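Local structure of catalase (Bacillus pumilus, 4QOL) at residues P52-H57 against F92-T97; A115-T120 against A314-S319. The protein catalyses the breakdown of hydrogen peroxide to water and oxygen at a buried heme and also shows peroxidase-like reactivity toward phenolic substrates. All blocks are in the same frame, centred on the assembly; numbering follows the deposited sequence.

Contact 1 of 2, residues P52-H57 against F92-T97. With HEM (protoporphyrin IX containing Fe), chain E.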
ATOM      1  N   PRO A  52      -3.910  -8.789  -0.527  1.00 13.49           N
ATOM      2  CA  PRO A  52      -5.130  -9.056  -1.351  1.00 13.69           C
ATOM      3  C   PRO A  52      -5.043 -10.409  -2.007  1.00 13.35           C
ATOM      4  O   PRO A  52      -3.980 -10.815  -2.397  1.00 13.36           O
ATOM      5  CB  PRO A  52      -5.159  -7.925  -2.387  1.00 13.97           C
ATOM      6  CG  PRO A  52      -4.256  -6.851  -1.798  1.00 13.52           C
ATOM      7  CD  PRO A  52      -3.213  -7.593  -0.977  1.00 14.18           C
ATOM      8  N   GLU A  53      -6.157 -11.107  -2.070  1.00 12.82           N
ATOM      9  CA  GLU A  53      -6.208 -12.329  -2.860  1.00 12.97           C
ATOM     10  C   GLU A  53      -6.180 -11.984  -4.342  1.00 12.32           C
ATOM     11  O   GLU A  53      -6.485 -10.855  -4.753  1.00 11.57           O
ATOM     12  CB  GLU A  53      -7.444 -13.209  -2.507  1.00 13.05           C
ATOM     13  CG  GLU A  53      -8.733 -12.733  -3.093  1.00 14.36           C
ATOM     14  CD  GLU A  53      -9.934 -13.567  -2.686  1.00 15.30           C
ATOM     15  OE1 GLU A  53      -9.914 -14.315  -1.620  1.00 15.41           O
ATOM     16  OE2 GLU A  53     -11.031 -13.399  -3.360  1.00 17.39           O
ATOM     17  N   ARG A  54      -5.883 -13.004  -5.148  1.00 12.84           N
ATOM     18  CA  ARG A  54      -5.972 -12.817  -6.594  1.00 12.13           C
ATOM     19  C   ARG A  54      -7.371 -12.418  -7.047  1.00 12.55           C
ATOM     20  O   ARG A  54      -8.327 -12.919  -6.540  1.00 13.08           O
ATOM     21  CB  ARG A  54      -5.632 -14.130  -7.337  1.00 12.10           C
ATOM     22  CG  ARG A  54      -4.187 -14.593  -7.118  1.00 11.40           C
ATOM     23  CD  ARG A  54      -4.060 -16.069  -7.513  1.00 11.35           C
ATOM     24  NE  ARG A  54      -2.649 -16.452  -7.505  1.00 11.06           N
ATOM     25  CZ  ARG A  54      -1.915 -16.679  -6.402  1.00 11.53           C
ATOM     26  NH1 ARG A  54      -2.423 -16.523  -5.211  1.00 10.97           N
ATOM     27  NH2 ARG A  54      -0.575 -17.027  -6.515  1.00 11.61           N
ATOM     28  N   VAL A  55      -7.438 -11.496  -8.000  1.00 12.81           N
ATOM     29  CA  VAL A  55      -8.719 -11.006  -8.438  1.00 14.01           C
ATOM     30  C   VAL A  55      -9.615 -12.143  -9.010  1.00 13.18           C
ATOM     31  O   VAL A  55     -10.873 -12.064  -8.937  1.00 12.78           O
ATOM     32  CB  VAL A  55      -8.570  -9.821  -9.400  1.00 12.64           C
ATOM     33  CG1 VAL A  55      -7.960 -10.175 -10.732  1.00 13.07           C
ATOM     34  CG2 VAL A  55      -9.903  -9.070  -9.591  1.00 12.85           C
ATOM     35  N   VAL A  56      -8.974 -13.088  -9.688  1.00 11.41           N
ATOM     36  CA  VAL A  56      -9.650 -14.377 -10.055  1.00 12.61           C
ATOM     37  C   VAL A  56      -8.672 -15.475  -9.752  1.00 11.77           C
ATOM     38  O   VAL A  56      -7.465 -15.185  -9.554  1.00 12.77           O
ATOM     39  CB  VAL A  56     -10.094 -14.435 -11.550  1.00 12.10           C
ATOM     40  CG1 VAL A  56     -11.301 -13.547 -11.799  1.00 13.16           C
ATOM     41  CG2 VAL A  56      -8.949 -14.064 -12.466  1.00 13.04           C
ATOM     42  N   HIS A  57      -9.131 -16.704  -9.698  1.00 12.53           N
ATOM     43  CA  HIS A  57      -8.307 -17.896  -9.313  1.00 12.35           C
ATOM     44  C   HIS A  57      -7.728 -17.793  -7.904  1.00 13.47           C
ATOM     45  O   HIS A  57      -6.606 -18.212  -7.605  1.00 12.64           O
ATOM     46  CB  HIS A  57      -7.216 -18.153 -10.292  1.00 12.70           C
ATOM     47  CG  HIS A  57      -7.700 -18.476 -11.694  1.00 12.10           C
ATOM     48  ND1 HIS A  57      -7.595 -19.730 -12.219  1.00 12.12           N
ATOM     49  CD2 HIS A  57      -8.168 -17.688 -12.678  1.00 11.60           C
ATOM     50  CE1 HIS A  57      -8.020 -19.727 -13.484  1.00 12.62           C
ATOM     51  NE2 HIS A  57      -8.365 -18.496 -13.796  1.00 13.24           N
ATOM     52  N   PHE A  92       7.503 -24.753 -11.108  1.00 14.69           N
ATOM     53  CA  PHE A  92       6.473 -24.550 -10.114  1.00 14.02           C
ATOM     54  C   PHE A  92       5.135 -24.436 -10.777  1.00 15.20           C
ATOM     55  O   PHE A  92       5.011 -23.705 -11.761  1.00 16.24           O
ATOM     56  CB  PHE A  92       6.751 -23.282  -9.249  1.00 13.80           C
ATOM     57  CG  PHE A  92       5.715 -23.066  -8.179  1.00 13.51           C
ATOM     58  CD1 PHE A  92       5.692 -23.874  -7.067  1.00 14.45           C
ATOM     59  CD2 PHE A  92       4.771 -22.078  -8.325  1.00 13.84           C
ATOM     60  CE1 PHE A  92       4.670 -23.723  -6.092  1.00 15.37           C
ATOM     61  CE2 PHE A  92       3.776 -21.916  -7.355  1.00 14.92           C
ATOM     62  CZ  PHE A  92       3.753 -22.693  -6.243  1.00 15.78           C
ATOM     63  N   VAL A  93       4.100 -25.042 -10.159  1.00 14.42           N
ATOM     64  CA  VAL A  93       2.762 -25.139 -10.759  1.00 14.80           C
ATOM     65  C   VAL A  93       1.733 -24.761  -9.739  1.00 14.25           C
ATOM     66  O   VAL A  93       1.810 -25.200  -8.603  1.00 17.13           O
ATOM     67  CB  VAL A  93       2.446 -26.594 -11.286  1.00 14.83           C
ATOM     68  CG1 VAL A  93       0.992 -26.689 -11.737  1.00 17.01           C
ATOM     69  CG2 VAL A  93       3.474 -26.984 -12.372  1.00 16.63           C
ATOM     70  N   ARG A  94       0.818 -23.888 -10.122  1.00 14.31           N
ATOM     71  CA  ARG A  94      -0.352 -23.612  -9.275  1.00 13.91           C
ATOM     72  C   ARG A  94      -1.655 -23.978 -10.032  1.00 14.55           C
ATOM     73  O   ARG A  94      -1.837 -23.590 -11.187  1.00 15.50           O
ATOM     74  CB  ARG A  94      -0.419 -22.158  -8.835  1.00 13.09           C
ATOM     75  CG  ARG A  94      -1.535 -21.858  -7.842  1.00 12.59           C
ATOM     76  CD  ARG A  94      -1.364 -20.453  -7.224  1.00 12.58           C
ATOM     77  NE  ARG A  94      -2.463 -20.072  -6.325  1.00 11.87           N
ATOM     78  CZ  ARG A  94      -3.659 -19.628  -6.709  1.00 12.35           C
ATOM     79  NH1 ARG A  94      -4.006 -19.556  -7.948  1.00 11.97           N
ATOM     80  NH2 ARG A  94      -4.540 -19.264  -5.772  1.00 12.96           N
ATOM     81  N   PHE A  95      -2.507 -24.740  -9.344  1.00 14.42           N
ATOM     82  CA  PHE A  95      -3.857 -25.129  -9.820  1.00 15.47           C
ATOM     83  C   PHE A  95      -4.821 -24.314  -9.078  1.00 15.72           C
ATOM     84  O   PHE A  95      -4.546 -23.946  -7.894  1.00 15.92           O
ATOM     85  CB  PHE A  95      -4.114 -26.620  -9.586  1.00 16.42           C
ATOM     86  CG  PHE A  95      -3.134 -27.539 -10.318  1.00 17.13           C
ATOM     87  CD1 PHE A  95      -3.154 -27.714 -11.685  1.00 16.01           C
ATOM     88  CD2 PHE A  95      -2.184 -28.243  -9.576  1.00 18.26           C
ATOM     89  CE1 PHE A  95      -2.280 -28.606 -12.299  1.00 17.29           C
ATOM     90  CE2 PHE A  95      -1.302 -29.125 -10.186  1.00 18.35           C
ATOM     91  CZ  PHE A  95      -1.335 -29.295 -11.530  1.00 17.06           C
ATOM     92  N   SER A  96      -5.999 -24.073  -9.636  1.00 14.99           N
ATOM     93  CA  SER A  96      -6.940 -23.201  -8.993  1.00 14.58           C
ATOM     94  C   SER A  96      -8.353 -23.419  -9.546  1.00 14.81           C
ATOM     95  O   SER A  96      -8.535 -23.964 -10.646  1.00 14.23           O
ATOM     96  CB  SER A  96      -6.517 -21.734  -9.213  1.00 13.99           C
ATOM     97  OG  SER A  96      -6.299 -21.479 -10.579  1.00 13.25           O
ATOM     98  N   THR A  97      -9.365 -22.948  -8.801  1.00 13.83           N
ATOM     99  CA  THR A  97     -10.647 -22.580  -9.394  1.00 13.72           C
ATOM    100  C   THR A  97     -10.598 -21.180  -9.906  1.00 13.10           C
ATOM    101  O   THR A  97      -9.496 -20.613 -10.036  1.00 14.99           O
ATOM    102  CB  THR A  97     -11.808 -22.776  -8.347  1.00 15.08           C
ATOM    103  OG1 THR A  97     -11.632 -21.907  -7.252  1.00 15.52           O
ATOM    104  CG2 THR A  97     -11.859 -24.274  -7.821  1.00 16.24           C
TER
HETATM  105  CHA HEM E 501      -5.098 -15.408 -12.769  0.50 11.44           C
HETATM  106  CHB HEM E 501      -6.469 -11.775 -15.677  0.50 11.38           C
HETATM  107  CHC HEM E 501      -7.799 -15.134 -19.105  0.50 11.70           C
HETATM  108  CHD HEM E 501      -5.725 -18.560 -16.377  0.50 11.68           C
HETATM  109  C1A HEM E 501      -5.393 -14.143 -13.254  0.50 11.90           C
HETATM  110  C2A HEM E 501      -5.234 -12.917 -12.532  0.50 12.00           C
HETATM  111  C3A HEM E 501      -5.616 -11.900 -13.353  0.50 11.81           C
HETATM  112  C4A HEM E 501      -6.004 -12.487 -14.572  0.50 11.64           C
HETATM  113  CMA HEM E 501      -5.591 -10.409 -13.180  0.50 11.00           C
HETATM  114  CAA HEM E 501      -4.689 -12.820 -11.144  0.50 11.68           C
HETATM  115  CBA HEM E 501      -3.184 -13.143 -11.259  0.50 12.41           C
HETATM  116  CGA HEM E 501      -2.463 -12.907  -9.985  0.50 12.77           C
HETATM  117  O1A HEM E 501      -1.308 -13.366  -9.874  0.50 14.19           O
HETATM  118  O2A HEM E 501      -2.945 -12.179  -9.087  0.50 12.33           O
HETATM  119  C1B HEM E 501      -6.962 -12.432 -16.839  0.50 11.68           C
HETATM  120  C2B HEM E 501      -7.499 -11.705 -17.948  0.50 11.46           C
HETATM  121  C3B HEM E 501      -7.891 -12.612 -18.898  0.50 11.30           C
HETATM  122  C4B HEM E 501      -7.535 -13.946 -18.391  0.50 11.40           C
HETATM  123  CMB HEM E 501      -7.594 -10.202 -18.019  0.50 11.98           C
HETATM  124  CAB HEM E 501      -8.466 -12.385 -20.225  0.50 11.38           C
HETATM  125  CBB HEM E 501      -8.404 -11.163 -20.761  0.50 12.26           C
HETATM  126  C1C HEM E 501      -7.335 -16.369 -18.651  0.50 11.92           C
HETATM  127  C2C HEM E 501      -7.201 -17.475 -19.458  0.50 12.05           C
HETATM  128  C3C HEM E 501      -6.642 -18.444 -18.683  0.50 11.67           C
HETATM  129  C4C HEM E 501      -6.351 -17.910 -17.405  0.50 12.01           C
HETATM  130  CMC HEM E 501      -7.704 -17.560 -20.883  0.50 11.80           C
HETATM  131  CAC HEM E 501      -6.221 -19.727 -19.134  0.50 12.51           C
HETATM  132  CBC HEM E 501      -5.903 -19.849 -20.411  0.50 12.74           C
HETATM  133  C1D HEM E 501      -5.402 -17.920 -15.170  0.50 11.43           C
HETATM  134  C2D HEM E 501      -4.811 -18.659 -14.054  0.50 11.05           C
HETATM  135  C3D HEM E 501      -4.655 -17.815 -13.030  0.50 10.61           C
HETATM  136  C4D HEM E 501      -5.145 -16.537 -13.537  0.50 11.46           C
HETATM  137  CMD HEM E 501      -4.494 -20.123 -14.124  0.50 10.93           C
HETATM  138  CAD HEM E 501      -4.071 -18.100 -11.669  0.50 10.40           C
HETATM  139  CBD HEM E 501      -2.536 -18.052 -11.842  0.50 10.48           C
HETATM  140  CGD HEM E 501      -2.002 -18.376 -10.477  0.50 10.87           C
HETATM  141  O1D HEM E 501      -1.933 -19.561 -10.173  0.50 10.55           O
HETATM  142  O2D HEM E 501      -1.638 -17.475  -9.674  0.50 10.68           O
HETATM  143  NA  HEM E 501      -5.848 -13.867 -14.547  0.50 12.83           N
HETATM  144  NB  HEM E 501      -7.014 -13.736 -17.171  0.50 11.60           N
HETATM  145  NC  HEM E 501      -6.751 -16.608 -17.427  0.50 12.34           N
HETATM  146  ND  HEM E 501      -5.589 -16.648 -14.833  0.50 11.80           N
HETATM  147 FE   HEM E 501      -6.276 -15.254 -15.959  0.50 14.59          FE
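Arg94, on strand 88-96, lays its guanidinium flat against that of Arg54 from the loop after helix 37-46. The centres are 3.5 Å apart and the planes 6° from parallel, the two side chains running past each other in opposite directions. With CG anti to the backbone N (chi1 -174°) and the chain extended to NE, the Arg94 head reaches His57, where NH1 and NH2 together grip a single carbonyl: NH1 lies 2.9 Å from His57 O, and both bonds lie in the guanidinium plane. Arg94 NH1 also donates to HEM O1D, a propionate oxygen, at 3.0 Å. The other oxygen of that carboxylate, O2D, receives Arg54 NE at 2.6 Å, at the edge of the second guanidinium. Next along the strand, Ser96 places OG 2.7 Å from His57 ND1 and accepts its hydrogen bond, near the plane of the imidazole. Thr97 then offers its carbonyl to the His57 backbone, with His57 CA 3.1 Å from Thr97 O in a CH···O contact. One imidazole face meets the heme, HEM C2D standing 3.4 Å above the ring, consistent with the distal histidine of heme catalases. Two stacked cations would repel in isolation; here one propionate bonds to both, and its negative charge, shared between them, plausibly offsets the repulsion. The bond to Ser96, from the second shell, would help fix the rotation of the imidazole over the porphyrin.

Contact 2 of 2, residues A115-T120 against A314-S319. With HEM (protoporphyrin IX containing Fe), chain E.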
ATOM      1  N   ALA A 115      -1.328 -23.403 -14.129  1.00 16.60           N
ATOM      2  CA  ALA A 115      -0.259 -22.400 -14.370  1.00 14.15           C
ATOM      3  C   ALA A 115       1.107 -23.000 -14.100  1.00 14.33           C
ATOM      4  O   ALA A 115       1.344 -23.480 -13.007  1.00 15.24           O
ATOM      5  CB  ALA A 115      -0.470 -21.175 -13.467  1.00 14.25           C
ATOM      6  N   VAL A 116       1.977 -23.031 -15.105  1.00 13.68           N
ATOM      7  CA  VAL A 116       3.270 -23.626 -15.000  1.00 15.29           C
ATOM      8  C   VAL A 116       4.392 -22.618 -15.252  1.00 15.76           C
ATOM      9  O   VAL A 116       4.415 -21.939 -16.289  1.00 14.80           O
ATOM     10  CB  VAL A 116       3.406 -24.777 -16.037  1.00 16.74           C
ATOM     11  CG1 VAL A 116       4.771 -25.476 -15.891  1.00 17.88           C
ATOM     12  CG2 VAL A 116       2.250 -25.776 -15.879  1.00 16.13           C
ATOM     13  N   LYS A 117       5.295 -22.531 -14.288  1.00 14.10           N
ATOM     14  CA  LYS A 117       6.469 -21.653 -14.379  1.00 14.60           C
ATOM     15  C   LYS A 117       7.685 -22.583 -14.593  1.00 14.35           C
ATOM     16  O   LYS A 117       7.955 -23.416 -13.734  1.00 18.14           O
ATOM     17  CB  LYS A 117       6.613 -20.863 -13.074  1.00 13.95           C
ATOM     18  CG  LYS A 117       7.852 -19.982 -12.927  1.00 15.53           C
ATOM     19  CD  LYS A 117       7.913 -19.199 -11.608  1.00 14.83           C
ATOM     20  CE  LYS A 117       6.751 -18.256 -11.413  1.00 14.79           C
ATOM     21  NZ  LYS A 117       6.526 -17.241 -12.497  1.00 14.71           N
ATOM     22  N   PHE A 118       8.302 -22.468 -15.765  1.00 15.52           N
ATOM     23  CA  PHE A 118       9.517 -23.180 -16.116  1.00 15.78           C
ATOM     24  C   PHE A 118      10.739 -22.267 -15.825  1.00 15.78           C
ATOM     25  O   PHE A 118      10.873 -21.169 -16.395  1.00 15.94           O
ATOM     26  CB  PHE A 118       9.518 -23.495 -17.597  1.00 15.00           C
ATOM     27  CG  PHE A 118       8.389 -24.358 -18.096  1.00 15.31           C
ATOM     28  CD1 PHE A 118       7.210 -23.842 -18.503  1.00 15.10           C
ATOM     29  CD2 PHE A 118       8.603 -25.730 -18.284  1.00 16.32           C
ATOM     30  CE1 PHE A 118       6.228 -24.610 -19.075  1.00 15.73           C
ATOM     31  CE2 PHE A 118       7.570 -26.531 -18.776  1.00 16.40           C
ATOM     32  CZ  PHE A 118       6.389 -25.979 -19.191  1.00 15.70           C
ATOM     33  N   TYR A 119      11.652 -22.744 -14.975  1.00 16.54           N
ATOM     34  CA  TYR A 119      12.837 -21.989 -14.586  1.00 15.82           C
ATOM     35  C   TYR A 119      13.996 -22.226 -15.568  1.00 17.42           C
ATOM     36  O   TYR A 119      14.937 -22.970 -15.291  1.00 18.66           O
ATOM     37  CB  TYR A 119      13.218 -22.307 -13.166  1.00 15.92           C
ATOM     38  CG  TYR A 119      12.196 -21.965 -12.104  1.00 15.05           C
ATOM     39  CD1 TYR A 119      12.128 -20.669 -11.544  1.00 14.85           C
ATOM     40  CD2 TYR A 119      11.386 -22.939 -11.592  1.00 14.60           C
ATOM     41  CE1 TYR A 119      11.202 -20.370 -10.541  1.00 14.28           C
ATOM     42  CE2 TYR A 119      10.490 -22.644 -10.588  1.00 15.82           C
ATOM     43  CZ  TYR A 119      10.418 -21.371 -10.069  1.00 14.30           C
ATOM     44  OH  TYR A 119       9.522 -21.118  -9.007  1.00 14.57           O
ATOM     45  N   THR A 120      13.909 -21.608 -16.745  1.00 17.50           N
ATOM     46  CA  THR A 120      14.823 -21.980 -17.839  1.00 17.85           C
ATOM     47  C   THR A 120      16.159 -21.244 -17.730  1.00 20.02           C
ATOM     48  O   THR A 120      16.271 -20.224 -17.039  1.00 18.29           O
ATOM     49  CB  THR A 120      14.240 -21.786 -19.287  1.00 18.62           C
ATOM     50  OG1 THR A 120      14.564 -20.510 -19.838  1.00 18.27           O
ATOM     51  CG2 THR A 120      12.690 -21.983 -19.283  1.00 16.98           C
ATOM     52  N   ALA A 314       3.067 -16.611  -5.438  1.00 12.53           N
ATOM     53  CA  ALA A 314       3.395 -16.934  -6.786  1.00 12.81           C
ATOM     54  C   ALA A 314       2.740 -16.032  -7.785  1.00 13.34           C
ATOM     55  O   ALA A 314       1.525 -15.748  -7.742  1.00 12.53           O
ATOM     56  CB  ALA A 314       3.136 -18.383  -7.094  1.00 13.61           C
ATOM     57  N   ALA A 315       3.511 -15.595  -8.749  1.00 13.55           N
ATOM     58  CA  ALA A 315       3.094 -14.683  -9.773  1.00 13.26           C
ATOM     59  C   ALA A 315       3.465 -15.333 -11.129  1.00 14.41           C
ATOM     60  O   ALA A 315       4.645 -15.511 -11.424  1.00 14.56           O
ATOM     61  CB  ALA A 315       3.837 -13.328  -9.643  1.00 13.93           C
ATOM     62  N   PHE A 316       2.455 -15.591 -11.961  1.00 13.34           N
ATOM     63  CA  PHE A 316       2.630 -16.069 -13.315  1.00 13.34           C
ATOM     64  C   PHE A 316       2.154 -15.006 -14.266  1.00 13.26           C
ATOM     65  O   PHE A 316       1.141 -14.342 -13.992  1.00 14.30           O
ATOM     66  CB  PHE A 316       1.792 -17.318 -13.569  1.00 13.91           C
ATOM     67  CG  PHE A 316       2.030 -18.457 -12.615  1.00 14.78           C
ATOM     68  CD1 PHE A 316       1.385 -18.506 -11.406  1.00 13.44           C
ATOM     69  CD2 PHE A 316       2.858 -19.495 -12.933  1.00 14.01           C
ATOM     70  CE1 PHE A 316       1.573 -19.584 -10.553  1.00 13.92           C
ATOM     71  CE2 PHE A 316       3.081 -20.560 -12.077  1.00 13.82           C
ATOM     72  CZ  PHE A 316       2.401 -20.599 -10.876  1.00 13.12           C
ATOM     73  N   THR A 317       2.775 -14.882 -15.452  1.00 13.49           N
ATOM     74  CA  THR A 317       2.231 -14.046 -16.530  1.00 13.71           C
ATOM     75  C   THR A 317       2.407 -14.640 -17.918  1.00 13.30           C
ATOM     76  O   THR A 317       3.472 -15.184 -18.214  1.00 14.40           O
ATOM     77  CB  THR A 317       2.779 -12.631 -16.502  1.00 13.43           C
ATOM     78  OG1 THR A 317       2.221 -11.897 -17.576  1.00 12.04           O
ATOM     79  CG2 THR A 317       4.279 -12.580 -16.560  1.00 13.47           C
ATOM     80  N   PRO A 318       1.380 -14.533 -18.818  1.00 13.90           N
ATOM     81  CA  PRO A 318       1.548 -15.061 -20.204  1.00 12.84           C
ATOM     82  C   PRO A 318       2.636 -14.293 -20.954  1.00 14.43           C
ATOM     83  O   PRO A 318       3.125 -14.823 -21.898  1.00 14.09           O
ATOM     84  CB  PRO A 318       0.141 -14.904 -20.841  1.00 14.48           C
ATOM     85  CG  PRO A 318      -0.777 -14.898 -19.665  1.00 14.25           C
ATOM     86  CD  PRO A 318      -0.034 -14.183 -18.556  1.00 13.37           C
ATOM     87  N   SER A 319       2.957 -13.085 -20.501  1.00 15.06           N
ATOM     88  CA  SER A 319       4.056 -12.289 -21.066  1.00 14.39           C
ATOM     89  C   SER A 319       5.399 -12.664 -20.558  1.00 15.12           C
ATOM     90  O   SER A 319       6.369 -12.155 -21.049  1.00 17.58           O
ATOM     91  CB  SER A 319       3.830 -10.784 -20.898  1.00 14.28           C
ATOM     92  OG  SER A 319       3.431 -10.448 -19.565  1.00 13.77           O
TER
HETATM   93  CHA HEM E 501      -5.098 -15.408 -12.769  0.50 11.44           C
HETATM   94  CHB HEM E 501      -6.469 -11.775 -15.677  0.50 11.38           C
HETATM   95  CHC HEM E 501      -7.799 -15.134 -19.105  0.50 11.70           C
HETATM   96  CHD HEM E 501      -5.725 -18.560 -16.377  0.50 11.68           C
HETATM   97  C1A HEM E 501      -5.393 -14.143 -13.254  0.50 11.90           C
HETATM   98  C2A HEM E 501      -5.234 -12.917 -12.532  0.50 12.00           C
HETATM   99  C3A HEM E 501      -5.616 -11.900 -13.353  0.50 11.81           C
HETATM  100  C4A HEM E 501      -6.004 -12.487 -14.572  0.50 11.64           C
HETATM  101  CMA HEM E 501      -5.591 -10.409 -13.180  0.50 11.00           C
HETATM  102  CAA HEM E 501      -4.689 -12.820 -11.144  0.50 11.68           C
HETATM  103  CBA HEM E 501      -3.184 -13.143 -11.259  0.50 12.41           C
HETATM  104  CGA HEM E 501      -2.463 -12.907  -9.985  0.50 12.77           C
HETATM  105  O1A HEM E 501      -1.308 -13.366  -9.874  0.50 14.19           O
HETATM  106  O2A HEM E 501      -2.945 -12.179  -9.087  0.50 12.33           O
HETATM  107  C1B HEM E 501      -6.962 -12.432 -16.839  0.50 11.68           C
HETATM  108  C2B HEM E 501      -7.499 -11.705 -17.948  0.50 11.46           C
HETATM  109  C3B HEM E 501      -7.891 -12.612 -18.898  0.50 11.30           C
HETATM  110  C4B HEM E 501      -7.535 -13.946 -18.391  0.50 11.40           C
HETATM  111  CMB HEM E 501      -7.594 -10.202 -18.019  0.50 11.98           C
HETATM  112  CAB HEM E 501      -8.466 -12.385 -20.225  0.50 11.38           C
HETATM  113  CBB HEM E 501      -8.404 -11.163 -20.761  0.50 12.26           C
HETATM  114  C1C HEM E 501      -7.335 -16.369 -18.651  0.50 11.92           C
HETATM  115  C2C HEM E 501      -7.201 -17.475 -19.458  0.50 12.05           C
HETATM  116  C3C HEM E 501      -6.642 -18.444 -18.683  0.50 11.67           C
HETATM  117  C4C HEM E 501      -6.351 -17.910 -17.405  0.50 12.01           C
HETATM  118  CMC HEM E 501      -7.704 -17.560 -20.883  0.50 11.80           C
HETATM  119  CAC HEM E 501      -6.221 -19.727 -19.134  0.50 12.51           C
HETATM  120  CBC HEM E 501      -5.903 -19.849 -20.411  0.50 12.74           C
HETATM  121  C1D HEM E 501      -5.402 -17.920 -15.170  0.50 11.43           C
HETATM  122  C2D HEM E 501      -4.811 -18.659 -14.054  0.50 11.05           C
HETATM  123  C3D HEM E 501      -4.655 -17.815 -13.030  0.50 10.61           C
HETATM  124  C4D HEM E 501      -5.145 -16.537 -13.537  0.50 11.46           C
HETATM  125  CMD HEM E 501      -4.494 -20.123 -14.124  0.50 10.93           C
HETATM  126  CAD HEM E 501      -4.071 -18.100 -11.669  0.50 10.40           C
HETATM  127  CBD HEM E 501      -2.536 -18.052 -11.842  0.50 10.48           C
HETATM  128  CGD HEM E 501      -2.002 -18.376 -10.477  0.50 10.87           C
HETATM  129  O1D HEM E 501      -1.933 -19.561 -10.173  0.50 10.55           O
HETATM  130  O2D HEM E 501      -1.638 -17.475  -9.674  0.50 10.68           O
HETATM  131  NA  HEM E 501      -5.848 -13.867 -14.547  0.50 12.83           N
HETATM  132  NB  HEM E 501      -7.014 -13.736 -17.171  0.50 11.60           N
HETATM  133  NC  HEM E 501      -6.751 -16.608 -17.427  0.50 12.34           N
HETATM  134  ND  HEM E 501      -5.589 -16.648 -14.833  0.50 11.80           N
HETATM  135 FE   HEM E 501      -6.276 -15.254 -15.959  0.50 14.59          FE
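Phe316 and Lys117 mark the closest backbone approach, their CA atoms 6.9 Å apart, where the irregular segment 314-319 passes strand 113-120. No backbone hydrogen bond joins the two segments, and side chains bridge the gap. Phe316 turns CG anti to its own carbonyl carbon (chi1 -55°), which carries the ring to the strand. There the methyl of Ala115 sits almost exactly on the ring axis, CB 3.6 Å from the Phe316 centroid and 3° off the normal, a well-centred CH-pi contact. Phe316 CE2, a corner of the ring, lies 3.7 Å from Lys117 CB, while the Lys117 backbone N lies in the ring plane at its edge. Beyond CB the lysine runs straight and then bends at chi3 and chi4, bringing NZ back to Ala315, where it donates to the backbone O at 2.8 Å. The donor is tilted out of the carbonyl plane. Asp126 on strand 123-130 is a second partner of the ammonium, through a salt bridge, and its other carboxylate oxygen receives the backbone N-H of Thr317. The ring of Phe316 also reaches the heme, its CD1 3.5 Å from propionate carbon CGD. An aromatic ring faced by a strand methyl and touching a propionate obliquely, beside a buried lysine that ties down the loop, thus forms part of the wall of the heme pocket in this catalase-fold beta-barrel.

How the contacts relate
From the N terminus, the chain leaves helix 37-46 and contact 1 closes a short loop of 34 intervening residues that includes strand 60-69. Strand 88-96 then gives way to its antiparallel neighbour, 113-120, where contact 2 opens; its much longer loop of 193 residues closes only after helix 307-312. The two are therefore in series, neither nested nor crossed. They meet through the sheet, since Phe92 O lies 2.8 Å from Lys117 N and Arg94 N lies 3.0 Å from Ala115 O, both probable hydrogen bonds. Together they tie two loops distant in sequence to adjacent strands, with the heme touching both contacts.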